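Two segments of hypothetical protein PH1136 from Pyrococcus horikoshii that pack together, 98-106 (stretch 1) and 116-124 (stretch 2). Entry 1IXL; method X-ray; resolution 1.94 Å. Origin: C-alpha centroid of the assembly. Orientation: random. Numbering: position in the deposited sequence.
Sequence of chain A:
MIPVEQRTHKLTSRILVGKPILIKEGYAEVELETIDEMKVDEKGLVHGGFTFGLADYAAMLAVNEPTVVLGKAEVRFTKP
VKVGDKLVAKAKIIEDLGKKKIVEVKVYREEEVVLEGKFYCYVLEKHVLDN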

ATOM      1  N   GLY A  98      -4.218   4.751  19.280  1.00 44.30           N
ATOM      2  CA  GLY A  98      -5.504   4.131  19.518  1.00 43.18           C
ATOM      3  C   GLY A  98      -6.183   3.796  18.202  1.00 42.47           C
ATOM      4  O   GLY A  98      -5.686   2.981  17.428  1.00 41.46           O
ATOM      5  N   LYS A  99      -7.312   4.445  17.942  1.00 39.53           N
ATOM      6  CA  LYS A  99      -8.072   4.212  16.727  1.00 39.01           C
ATOM      7  C   LYS A  99      -7.406   4.825  15.508  1.00 37.99           C
ATOM      8  O   LYS A  99      -7.770   4.510  14.383  1.00 34.22           O
ATOM      9  CB  LYS A  99      -9.497   4.748  16.873  1.00 44.44           C
ATOM     10  CG  LYS A  99      -9.622   6.125  17.526  1.00 51.14           C
ATOM     11  CD  LYS A  99      -9.145   6.153  18.990  1.00 53.20           C
ATOM     12  CE  LYS A  99      -9.830   7.262  19.781  1.00 55.72           C
ATOM     13  NZ  LYS A  99      -9.924   8.543  19.021  1.00 53.96           N
ATOM     14  N   LYS A 100      -6.449   5.717  15.734  1.00 36.03           N
ATOM     15  CA  LYS A 100      -5.724   6.314  14.623  1.00 35.31           C
ATOM     16  C   LYS A 100      -4.343   5.691  14.616  1.00 33.25           C
ATOM     17  O   LYS A 100      -3.704   5.556  15.671  1.00 34.91           O
ATOM     18  CB  LYS A 100      -5.581   7.834  14.758  1.00 39.34           C
ATOM     19  CG  LYS A 100      -4.959   8.451  13.488  1.00 43.67           C
ATOM     20  CD  LYS A 100      -4.852   9.978  13.502  1.00 45.83           C
ATOM     21  CE  LYS A 100      -3.531  10.440  14.102  1.00 48.16           C
ATOM     22  NZ  LYS A 100      -3.308  11.903  13.945  1.00 47.86           N
ATOM     23  N   LYS A 101      -3.885   5.320  13.420  1.00 29.88           N
ATOM     24  CA  LYS A 101      -2.586   4.699  13.236  1.00 28.87           C
ATOM     25  C   LYS A 101      -1.788   5.450  12.165  1.00 26.79           C
ATOM     26  O   LYS A 101      -2.316   5.760  11.108  1.00 25.43           O
ATOM     27  CB  LYS A 101      -2.783   3.254  12.784  1.00 29.41           C
ATOM     28  CG  LYS A 101      -3.820   2.480  13.602  1.00 35.13           C
ATOM     29  CD  LYS A 101      -3.270   2.110  14.970  1.00 36.93           C
ATOM     30  CE  LYS A 101      -4.235   1.220  15.755  1.00 40.57           C
ATOM     31  NZ  LYS A 101      -4.664   0.015  14.994  1.00 43.99           N
ATOM     32  N   ILE A 102      -0.531   5.765  12.449  1.00 25.33           N
ATOM     33  CA  ILE A 102       0.307   6.439  11.457  1.00 24.72           C
ATOM     34  C   ILE A 102       1.195   5.335  10.879  1.00 25.70           C
ATOM     35  O   ILE A 102       1.920   4.662  11.603  1.00 26.34           O
ATOM     36  CB  ILE A 102       1.163   7.548  12.088  1.00 26.88           C
ATOM     37  CG1 ILE A 102       0.253   8.641  12.653  1.00 31.28           C
ATOM     38  CG2 ILE A 102       2.084   8.163  11.044  1.00 25.53           C
ATOM     39  CD1 ILE A 102       1.007   9.734  13.441  1.00 30.33           C
ATOM     40  N   VAL A 103       1.113   5.132   9.571  1.00 23.63           N
ATOM     41  CA  VAL A 103       1.873   4.067   8.931  1.00 20.43           C
ATOM     42  C   VAL A 103       2.838   4.655   7.920  1.00 22.94           C
ATOM     43  O   VAL A 103       2.455   5.496   7.117  1.00 20.90           O
ATOM     44  CB  VAL A 103       0.916   3.118   8.206  1.00 22.16           C
ATOM     45  CG1 VAL A 103       1.686   1.996   7.527  1.00 22.92           C
ATOM     46  CG2 VAL A 103      -0.105   2.572   9.210  1.00 26.99           C
ATOM     47  N   GLU A 104       4.092   4.234   7.975  1.00 22.11           N
ATOM     48  CA  GLU A 104       5.063   4.727   7.016  1.00 24.05           C
ATOM     49  C   GLU A 104       5.135   3.654   5.937  1.00 23.96           C
ATOM     50  O   GLU A 104       5.100   2.459   6.237  1.00 22.23           O
ATOM     51  CB  GLU A 104       6.435   4.910   7.673  1.00 25.88           C
ATOM     52  CG  GLU A 104       7.523   5.330   6.690  1.00 36.09           C
ATOM     53  CD  GLU A 104       8.818   5.714   7.381  1.00 44.83           C
ATOM     54  OE1 GLU A 104       9.271   4.937   8.256  1.00 47.52           O
ATOM     55  OE2 GLU A 104       9.379   6.786   7.048  1.00 44.12           O
ATOM     56  N   VAL A 105       5.203   4.064   4.680  1.00 22.11           N
ATOM     57  CA  VAL A 105       5.283   3.087   3.606  1.00 21.37           C
ATOM     58  C   VAL A 105       6.358   3.518   2.622  1.00 24.17           C
ATOM     59  O   VAL A 105       6.512   4.705   2.313  1.00 24.72           O
ATOM     60  CB  VAL A 105       3.939   2.961   2.812  1.00 21.53           C
ATOM     61  CG1 VAL A 105       4.074   1.899   1.752  1.00 20.92           C
ATOM     62  CG2 VAL A 105       2.783   2.610   3.737  1.00 22.75           C
ATOM     63  N   LYS A 106       7.118   2.547   2.151  1.00 23.15           N
ATOM     64  CA  LYS A 106       8.141   2.816   1.166  1.00 28.68           C
ATOM     65  C   LYS A 106       7.901   1.780   0.089  1.00 27.82           C
ATOM     66  O   LYS A 106       7.680   0.605   0.392  1.00 26.69           O
ATOM     67  CB  LYS A 106       9.546   2.666   1.775  1.00 26.85           C
ATOM     68  CG  LYS A 106      10.005   3.912   2.512  1.00 33.88           C
ATOM     69  CD  LYS A 106      11.514   3.939   2.677  1.00 40.67           C
ATOM     70  CE  LYS A 106      11.925   3.614   4.092  1.00 43.28           C
ATOM     71  NZ  LYS A 106      11.430   4.676   5.008  1.00 47.43           N
ATOM     72  N   GLU A 116       7.723   7.197  -1.089  1.00 25.26           N
ATOM     73  CA  GLU A 116       7.805   7.141   0.368  1.00 26.82           C
ATOM     74  C   GLU A 116       6.648   7.976   0.886  1.00 26.81           C
ATOM     75  O   GLU A 116       6.322   9.035   0.328  1.00 22.11           O
ATOM     76  CB  GLU A 116       9.144   7.702   0.900  1.00 32.17           C
ATOM     77  CG  GLU A 116       9.522   9.078   0.336  1.00 43.55           C
ATOM     78  CD  GLU A 116      10.745   9.697   1.001  1.00 47.95           C
ATOM     79  OE1 GLU A 116      11.706   8.949   1.289  1.00 50.00           O
ATOM     80  OE2 GLU A 116      10.745  10.936   1.216  1.00 49.69           O
ATOM     81  N   GLY A 117       6.013   7.520   1.954  1.00 22.27           N
ATOM     82  CA  GLY A 117       4.905   8.305   2.457  1.00 25.64           C
ATOM     83  C   GLY A 117       4.426   7.937   3.833  1.00 23.59           C
ATOM     84  O   GLY A 117       4.806   6.895   4.363  1.00 23.48           O
ATOM     85  N   LYS A 118       3.621   8.824   4.412  1.00 22.32           N
ATOM     86  CA  LYS A 118       3.016   8.605   5.713  1.00 25.16           C
ATOM     87  C   LYS A 118       1.524   8.471   5.448  1.00 23.49           C
ATOM     88  O   LYS A 118       0.941   9.305   4.753  1.00 24.12           O
ATOM     89  CB  LYS A 118       3.254   9.788   6.646  1.00 26.72           C
ATOM     90  CG  LYS A 118       4.665   9.868   7.192  1.00 36.57           C
ATOM     91  CD  LYS A 118       4.693  10.635   8.514  1.00 36.00           C
ATOM     92  CE  LYS A 118       6.123  11.036   8.864  1.00 42.84           C
ATOM     93  NZ  LYS A 118       7.108  10.087   8.261  1.00 42.36           N
ATOM     94  N   PHE A 119       0.918   7.414   5.971  1.00 20.71           N
ATOM     95  CA  PHE A 119      -0.508   7.177   5.781  1.00 22.05           C
ATOM     96  C   PHE A 119      -1.199   7.196   7.152  1.00 25.42           C
ATOM     97  O   PHE A 119      -0.831   6.438   8.056  1.00 26.10           O
ATOM     98  CB  PHE A 119      -0.716   5.831   5.075  1.00 22.63           C
ATOM     99  CG  PHE A 119      -0.174   5.805   3.665  1.00 23.02           C
ATOM    100  CD1 PHE A 119       1.196   5.857   3.431  1.00 24.69           C
ATOM    101  CD2 PHE A 119      -1.040   5.819   2.576  1.00 21.89           C
ATOM    102  CE1 PHE A 119       1.699   5.932   2.113  1.00 26.51           C
ATOM    103  CE2 PHE A 119      -0.554   5.890   1.271  1.00 24.55           C
ATOM    104  CZ  PHE A 119       0.807   5.948   1.040  1.00 24.55           C
ATOM    105  N   TYR A 120      -2.184   8.081   7.292  1.00 24.26           N
ATOM    106  CA  TYR A 120      -2.938   8.253   8.536  1.00 25.26           C
ATOM    107  C   TYR A 120      -4.216   7.452   8.385  1.00 23.96           C
ATOM    108  O   TYR A 120      -5.134   7.838   7.646  1.00 24.70           O
ATOM    109  CB  TYR A 120      -3.220   9.746   8.780  1.00 22.22           C
ATOM    110  CG  TYR A 120      -1.959  10.583   8.810  1.00 27.18           C
ATOM    111  CD1 TYR A 120      -1.192  10.753   7.661  1.00 23.23           C
ATOM    112  CD2 TYR A 120      -1.510  11.177   9.996  1.00 27.39           C
ATOM    113  CE1 TYR A 120      -0.014  11.484   7.683  1.00 31.18           C
ATOM    114  CE2 TYR A 120      -0.332  11.908  10.029  1.00 27.41           C
ATOM    115  CZ  TYR A 120       0.411  12.057   8.868  1.00 27.38           C
ATOM    116  OH  TYR A 120       1.586  12.763   8.869  1.00 35.06           O
ATOM    117  N   CYS A 121      -4.246   6.329   9.100  1.00 23.48           N
ATOM    118  CA  CYS A 121      -5.327   5.364   9.048  1.00 24.78           C
ATOM    119  C   CYS A 121      -6.227   5.367  10.290  1.00 26.91           C
ATOM    120  O   CYS A 121      -5.766   5.622  11.412  1.00 24.79           O
ATOM    121  CB  CYS A 121      -4.725   3.962   8.861  1.00 24.68           C
ATOM    122  SG  CYS A 121      -3.330   3.896   7.657  1.00 29.15           S
ATOM    123  N   TYR A 122      -7.507   5.066  10.067  1.00 23.20           N
ATOM    124  CA  TYR A 122      -8.487   5.048  11.150  1.00 27.05           C
ATOM    125  C   TYR A 122      -9.257   3.752  11.215  1.00 26.85           C
ATOM    126  O   TYR A 122      -9.809   3.308  10.216  1.00 22.59           O
ATOM    127  CB  TYR A 122      -9.503   6.175  10.954  1.00 28.74           C
ATOM    128  CG  TYR A 122      -8.910   7.541  11.129  1.00 32.10           C
ATOM    129  CD1 TYR A 122      -8.777   8.107  12.403  1.00 35.84           C
ATOM    130  CD2 TYR A 122      -8.446   8.257  10.033  1.00 34.28           C
ATOM    131  CE1 TYR A 122      -8.194   9.362  12.579  1.00 37.88           C
ATOM    132  CE2 TYR A 122      -7.859   9.502  10.186  1.00 37.77           C
ATOM    133  CZ  TYR A 122      -7.733  10.052  11.459  1.00 38.76           C
ATOM    134  OH  TYR A 122      -7.115  11.264  11.607  1.00 40.31           O
ATOM    135  N   VAL A 123      -9.312   3.166  12.402  1.00 29.23           N
ATOM    136  CA  VAL A 123     -10.081   1.957  12.600  1.00 28.29           C
ATOM    137  C   VAL A 123     -11.423   2.469  13.129  1.00 30.67           C
ATOM    138  O   VAL A 123     -11.498   3.047  14.225  1.00 29.87           O
ATOM    139  CB  VAL A 123      -9.390   1.052  13.626  1.00 30.27           C
ATOM    140  CG1 VAL A 123     -10.228  -0.184  13.886  1.00 25.37           C
ATOM    141  CG2 VAL A 123      -8.003   0.665  13.100  1.00 29.92           C
ATOM    142  N   LEU A 124     -12.468   2.270  12.340  1.00 29.97           N
ATOM    143  CA  LEU A 124     -13.806   2.755  12.674  1.00 32.86           C
ATOM    144  C   LEU A 124     -14.638   1.767  13.475  1.00 34.45           C
ATOM    145  O   LEU A 124     -14.388   0.563  13.440  1.00 30.88           O
ATOM    146  CB  LEU A 124     -14.552   3.107  11.380  1.00 34.31           C
ATOM    147  CG  LEU A 124     -13.731   3.905  10.353  1.00 34.54           C
ATOM    148  CD1 LEU A 124     -14.499   4.063   9.042  1.00 30.85           C
ATOM    149  CD2 LEU A 124     -13.388   5.267  10.918  1.00 34.85           C
TER

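The two stretches contribute neighbouring antiparallel strands, their N-to-C directions 157° apart. Main-chain hydrogen bonds join them at alternate pairs. Successive side chains point to opposite faces of the sheet.

E116 pairs with K106 without hydrogen bonds. Only carbon meets carbon there, K106 CG lying 4.2 Å from E116 CB. G117 N donates to V105 O and V105 N to G117 O, both at 2.9 Å. G117 has no side chain, and F119 CE1 lies near where a CB would sit. K118 lies beside E104, on the face that also carries E116 and K106. Their charges attract, but K118 NZ to E104 OE2 is 4.2 Å, too long for a salt bridge; E104 OE2 instead bridges to K106 NZ at 3.6 Å.

F119 N binds V103 O at 2.7 Å, and V103 N binds F119 O at 2.8 Å. On the face shared with V103 and V105, the F119 ring brings CD1 to 3.6 Å from V105 CG2. Y120 packs its CD2 4.1 Å from I102 CG1. C121 exchanges two hydrogen bonds with K101, each N to O at 2.8 Å, while its SG touches V103 CG2 at 3.8 Å.

Y122 reaches over K100, with OH 3.2 Å from K100 CD. V123 N closes the ladder on K99 O at 2.8 Å. L124 makes no contact with stretch 1.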